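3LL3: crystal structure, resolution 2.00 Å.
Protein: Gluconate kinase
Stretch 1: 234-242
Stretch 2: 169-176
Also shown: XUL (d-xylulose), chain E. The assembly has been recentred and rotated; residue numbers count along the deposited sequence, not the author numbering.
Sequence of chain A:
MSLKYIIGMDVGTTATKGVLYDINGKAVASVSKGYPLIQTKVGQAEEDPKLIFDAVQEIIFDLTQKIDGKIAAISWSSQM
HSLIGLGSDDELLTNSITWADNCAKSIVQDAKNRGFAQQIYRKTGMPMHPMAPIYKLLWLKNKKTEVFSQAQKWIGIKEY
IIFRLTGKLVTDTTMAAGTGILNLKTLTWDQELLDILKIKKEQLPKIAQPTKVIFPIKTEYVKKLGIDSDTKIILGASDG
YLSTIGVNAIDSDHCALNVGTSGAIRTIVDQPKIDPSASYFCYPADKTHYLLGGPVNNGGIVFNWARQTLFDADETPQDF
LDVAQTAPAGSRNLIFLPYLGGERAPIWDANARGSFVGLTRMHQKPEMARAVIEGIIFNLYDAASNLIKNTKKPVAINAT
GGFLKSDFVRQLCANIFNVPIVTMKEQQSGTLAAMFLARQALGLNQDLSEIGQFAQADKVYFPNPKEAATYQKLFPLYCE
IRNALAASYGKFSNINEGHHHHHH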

ATOM      1  N   ILE A 234       1.795  29.037  40.389  1.00 26.80           N
ATOM      2  CA  ILE A 234       1.976  29.759  39.138  1.00 23.94           C
ATOM      3  C   ILE A 234       0.954  29.207  38.159  1.00 24.75           C
ATOM      4  O   ILE A 234       0.852  27.982  37.964  1.00 23.54           O
ATOM      5  CB  ILE A 234       3.408  29.578  38.591  1.00 26.02           C
ATOM      6  CG1 ILE A 234       4.434  29.770  39.720  1.00 25.35           C
ATOM      7  CG2 ILE A 234       3.666  30.550  37.443  1.00 26.62           C
ATOM      8  CD1 ILE A 234       4.256  31.068  40.513  1.00 25.61           C
ATOM      9  N   LEU A 235       0.173  30.101  37.567  1.00 24.29           N
ATOM     10  CA  LEU A 235      -0.929  29.676  36.731  1.00 24.75           C
ATOM     11  C   LEU A 235      -0.504  28.623  35.688  1.00 23.93           C
ATOM     12  O   LEU A 235      -1.178  27.614  35.499  1.00 24.31           O
ATOM     13  CB  LEU A 235      -1.577  30.879  36.060  1.00 24.97           C
ATOM     14  CG  LEU A 235      -2.822  30.544  35.251  1.00 25.52           C
ATOM     15  CD1 LEU A 235      -3.849  29.743  36.093  1.00 25.20           C
ATOM     16  CD2 LEU A 235      -3.438  31.812  34.637  1.00 23.84           C
ATOM     17  N   GLY A 236       0.619  28.846  35.022  1.00 23.93           N
ATOM     18  CA  GLY A 236       1.099  27.864  34.057  1.00 22.93           C
ATOM     19  C   GLY A 236       0.471  27.975  32.680  1.00 25.10           C
ATOM     20  O   GLY A 236      -0.127  28.995  32.360  1.00 24.64           O
ATOM     21  N   ALA A 237       0.610  26.924  31.865  1.00 23.42           N
ATOM     22  CA  ALA A 237       0.226  26.976  30.463  1.00 23.03           C
ATOM     23  C   ALA A 237      -0.000  25.584  29.883  1.00 21.46           C
ATOM     24  O   ALA A 237       0.050  24.585  30.593  1.00 22.08           O
ATOM     25  CB  ALA A 237       1.274  27.711  29.651  1.00 21.47           C
ATOM     26  N   SER A 238      -0.260  25.539  28.584  1.00 21.03           N
ATOM     27  CA  SER A 238      -0.568  24.286  27.899  1.00 21.33           C
ATOM     28  C   SER A 238       0.707  23.471  27.609  1.00 24.63           C
ATOM     29  O   SER A 238       1.800  24.034  27.489  1.00 21.90           O
ATOM     30  CB  SER A 238      -1.261  24.606  26.583  1.00 23.72           C
ATOM     31  OG  SER A 238      -0.371  25.264  25.696  1.00 24.70           O
ATOM     32  N   ASP A 239       0.558  22.156  27.458  1.00 25.14           N
ATOM     33  CA  ASP A 239       1.699  21.298  27.149  1.00 24.13           C
ATOM     34  C   ASP A 239       2.301  21.663  25.787  1.00 25.09           C
ATOM     35  O   ASP A 239       3.517  21.642  25.605  1.00 22.47           O
ATOM     36  CB  ASP A 239       1.278  19.825  27.188  1.00 28.78           C
ATOM     37  CG  ASP A 239       0.073  19.521  26.296  1.00 31.08           C
ATOM     38  OD1 ASP A 239      -0.418  20.432  25.594  1.00 32.05           O
ATOM     39  OD2 ASP A 239      -0.402  18.362  26.295  1.00 36.51           O
ATOM     40  N   GLY A 240       1.446  22.026  24.837  1.00 24.67           N
ATOM     41  CA  GLY A 240       1.891  22.437  23.514  1.00 24.62           C
ATOM     42  C   GLY A 240       2.803  23.653  23.518  1.00 22.38           C
ATOM     43  O   GLY A 240       3.864  23.650  22.889  1.00 23.75           O
ATOM     44  N   TYR A 241       2.387  24.697  24.225  1.00 21.71           N
ATOM     45  CA  TYR A 241       3.175  25.915  24.325  1.00 19.74           C
ATOM     46  C   TYR A 241       4.446  25.684  25.120  1.00 23.62           C
ATOM     47  O   TYR A 241       5.529  26.071  24.692  1.00 22.98           O
ATOM     48  CB  TYR A 241       2.363  27.007  25.011  1.00 21.72           C
ATOM     49  CG  TYR A 241       3.173  28.251  25.282  1.00 22.26           C
ATOM     50  CD1 TYR A 241       3.542  29.108  24.248  1.00 21.65           C
ATOM     51  CD2 TYR A 241       3.590  28.554  26.563  1.00 22.47           C
ATOM     52  CE1 TYR A 241       4.288  30.253  24.503  1.00 22.75           C
ATOM     53  CE2 TYR A 241       4.336  29.687  26.825  1.00 24.75           C
ATOM     54  CZ  TYR A 241       4.678  30.533  25.794  1.00 24.09           C
ATOM     55  OH  TYR A 241       5.425  31.649  26.086  1.00 26.41           O
ATOM     56  N   LEU A 242       4.301  25.092  26.306  1.00 22.99           N
ATOM     57  CA  LEU A 242       5.431  24.862  27.182  1.00 21.02           C
ATOM     58  C   LEU A 242       6.476  23.917  26.559  1.00 22.41           C
ATOM     59  O   LEU A 242       7.676  24.148  26.705  1.00 21.91           O
ATOM     60  CB  LEU A 242       4.959  24.354  28.539  1.00 20.33           C
ATOM     61  CG  LEU A 242       4.211  25.429  29.344  1.00 23.06           C
ATOM     62  CD1 LEU A 242       3.782  24.913  30.711  1.00 22.56           C
ATOM     63  CD2 LEU A 242       5.063  26.667  29.491  1.00 20.82           C
TER
HETATM   64  C1  XUL E7778      -1.897  20.268  21.166  1.00 44.45           C
HETATM   65  C2  XUL E7778      -3.159  19.507  20.724  1.00 45.19           C
HETATM   66  C3  XUL E7778      -3.498  18.124  21.348  1.00 44.11           C
HETATM   67  C4  XUL E7778      -2.713  17.753  22.622  1.00 43.41           C
HETATM   68  C5  XUL E7778      -3.129  18.562  23.866  1.00 40.47           C
HETATM   69  O1  XUL E7778      -0.995  20.365  20.089  1.00 47.29           O
HETATM   70  O2  XUL E7778      -3.854  19.973  19.853  1.00 41.71           O
HETATM   71  O3  XUL E7778      -3.228  17.113  20.409  1.00 41.02           O
HETATM   72  O4  XUL E7778      -2.942  16.386  22.872  1.00 46.77           O
HETATM   73  O5  XUL E7778      -2.817  17.871  25.051  1.00 35.38           O
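Stretch 2 169-176: LVTDTTMA

The hydroxyl of Thr174 is the polar centre of the contact. Its OG1 accepts a hydrogen bond from the backbone amide of Ser238, with Ser238 N to Thr174 OG1 at 2.8 Å, and donates its own proton to the carboxylate of Asp172, Thr174 OG1 to Asp172 OD1 being 2.5 Å. Threonine suits this place because one hydroxyl can accept from the neighbouring stretch while donating within its own. A water adds a second link, giving a proton to Thr174 O at 3.0 Å and lying 2.8 Å from Ser238 OG, to which it is also hydrogen-bonded.

Both stretches pass from strand into helix, and a capping residue marks each change. Asp172 ends the strand 170-172 and caps the helix that begins at Thr173: its OD1 accepts weak bonds from Thr174 N at 2.8 Å and Met175 N at 3.3 Å. A short side chain ending in an acceptor is well matched to the free amides of a first turn. Ser238, with chi1 in the p well, does the same for its own helix, Ser238 OG accepting from Tyr241 N at 3.2 Å. The two strands run in broadly the same sense, their N-to-C directions 48° apart (signed crossing angle -48°) and their axes 6.8 Å apart at closest approach. Toward the helical ends the backbones draw close, with Ala237 CA 5.8 Å from Thr174 CA and Ser238 CA 5.5 Å from Met175 CA.

Around this polar core the fit is tight. The CB of Ala237 lies 3.3 Å from Thr174 OG1, so the small methyl packs directly beside the hydroxyl. Gly236 has phi/psi of 84/-164, where a CB would be jammed against the carbonyl oxygen of the preceding residue; the backbone itself calls for glycine.

Farther out the contact turns apolar. Leu235 points toward stretch 2 and lies along its strand: Leu235 CD2 is 3.7 Å from Val170 CG1, 3.6 Å from Thr171 O and 3.7 Å from Asp172 CB. Its branched end can thus touch three successive residues, while the CB of Thr171 points away. On the helical side, Thr174 CG2 sits over one face of the Tyr241 ring, 4.2 Å from its centroid and 25° off the normal, a CH-pi contact that uses the threonine methyl as the hydroxyl serves the polar network. The selenomethionine Met175 starts sideways, but its flexible chain brings CE to 3.7 Å from Ser238 CA. Together the stretches bury 385 Å².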

ATOM      1  N   LEU A 169     -10.963  30.327  40.098  1.00 26.93           N
ATOM      2  CA  LEU A 169     -11.178  29.784  38.767  1.00 31.71           C
ATOM      3  C   LEU A 169     -10.522  30.691  37.745  1.00 31.38           C
ATOM      4  O   LEU A 169     -11.102  31.701  37.347  1.00 30.12           O
ATOM      5  CB  LEU A 169     -12.670  29.681  38.448  1.00 30.72           C
ATOM      6  CG  LEU A 169     -13.365  28.359  38.757  1.00 35.21           C
ATOM      7  CD1 LEU A 169     -14.814  28.375  38.248  1.00 38.23           C
ATOM      8  CD2 LEU A 169     -12.610  27.212  38.131  1.00 34.68           C
ATOM      9  N   VAL A 170      -9.322  30.311  37.305  1.00 27.99           N
ATOM     10  CA  VAL A 170      -8.570  31.107  36.353  1.00 27.43           C
ATOM     11  C   VAL A 170      -7.928  30.198  35.306  1.00 26.73           C
ATOM     12  O   VAL A 170      -7.435  29.117  35.637  1.00 25.25           O
ATOM     13  CB  VAL A 170      -7.460  31.881  37.058  1.00 29.60           C
ATOM     14  CG1 VAL A 170      -6.698  32.737  36.063  1.00 27.81           C
ATOM     15  CG2 VAL A 170      -8.047  32.748  38.188  1.00 32.77           C
ATOM     16  N   THR A 171      -7.963  30.624  34.052  1.00 25.04           N
ATOM     17  CA  THR A 171      -7.230  29.924  32.989  1.00 26.75           C
ATOM     18  C   THR A 171      -6.179  30.859  32.379  1.00 26.22           C
ATOM     19  O   THR A 171      -6.299  32.085  32.488  1.00 29.04           O
ATOM     20  CB  THR A 171      -8.186  29.370  31.903  1.00 28.72           C
ATOM     21  OG1 THR A 171      -7.473  28.472  31.044  1.00 27.42           O
ATOM     22  CG2 THR A 171      -8.804  30.497  31.070  1.00 26.41           C
ATOM     23  N   ASP A 172      -5.137  30.312  31.760  1.00 23.85           N
ATOM     24  CA  ASP A 172      -4.169  31.181  31.112  1.00 24.73           C
ATOM     25  C   ASP A 172      -4.535  31.281  29.640  1.00 22.36           C
ATOM     26  O   ASP A 172      -5.281  30.458  29.122  1.00 24.21           O
ATOM     27  CB  ASP A 172      -2.737  30.646  31.244  1.00 23.97           C
ATOM     28  CG  ASP A 172      -2.520  29.383  30.423  1.00 25.06           C
ATOM     29  OD1 ASP A 172      -1.871  29.452  29.354  1.00 26.16           O
ATOM     30  OD2 ASP A 172      -3.016  28.317  30.849  1.00 25.29           O
ATOM     31  N   THR A 173      -4.004  32.296  28.981  1.00 21.99           N
ATOM     32  CA  THR A 173      -4.243  32.524  27.569  1.00 23.24           C
ATOM     33  C   THR A 173      -3.998  31.266  26.702  1.00 23.96           C
ATOM     34  O   THR A 173      -4.779  30.989  25.818  1.00 21.10           O
ATOM     35  CB  THR A 173      -3.345  33.654  27.048  1.00 24.88           C
ATOM     36  OG1 THR A 173      -3.533  34.834  27.848  1.00 26.22           O
ATOM     37  CG2 THR A 173      -3.656  33.954  25.608  1.00 24.40           C
ATOM     38  N   THR A 174      -2.910  30.523  26.941  1.00 23.45           N
ATOM     39  CA  THR A 174      -2.579  29.396  26.046  1.00 22.92           C
ATOM     40  C   THR A 174      -3.592  28.269  26.198  1.00 23.49           C
ATOM     41  O   THR A 174      -3.814  27.482  25.275  1.00 23.71           O
ATOM     42  CB  THR A 174      -1.157  28.802  26.299  1.00 23.02           C
ATOM     43  OG1 THR A 174      -1.196  27.965  27.457  1.00 23.21           O
ATOM     44  CG2 THR A 174      -0.124  29.894  26.492  1.00 20.92           C
HETATM   45  N   MSE A 175      -4.209  28.188  27.371  1.00 22.96           N
HETATM   46  CA  MSE A 175      -5.204  27.152  27.616  1.00 23.24           C
HETATM   47  C   MSE A 175      -6.578  27.580  27.063  1.00 22.64           C
HETATM   48  O   MSE A 175      -7.321  26.760  26.539  1.00 23.68           O
HETATM   49  CB  MSE A 175      -5.281  26.822  29.107  1.00 23.43           C
HETATM   50  CG  MSE A 175      -6.122  25.611  29.416  1.00 25.73           C
HETATM   51 SE   MSE A 175      -5.441  23.922  28.696  1.00 46.13          SE
HETATM   52  CE  MSE A 175      -3.735  23.850  29.678  1.00 23.42           C
ATOM     53  N   ALA A 176      -6.901  28.864  27.184  1.00 23.33           N
ATOM     54  CA  ALA A 176      -8.105  29.410  26.566  1.00 24.87           C
ATOM     55  C   ALA A 176      -7.993  29.215  25.045  1.00 25.85           C
ATOM     56  O   ALA A 176      -8.996  28.998  24.355  1.00 24.17           O
ATOM     57  CB  ALA A 176      -8.252  30.884  26.914  1.00 23.73           C
TER
HETATM   58  O   HOH W   1      -1.523  26.711  23.563  1.00 26.33           O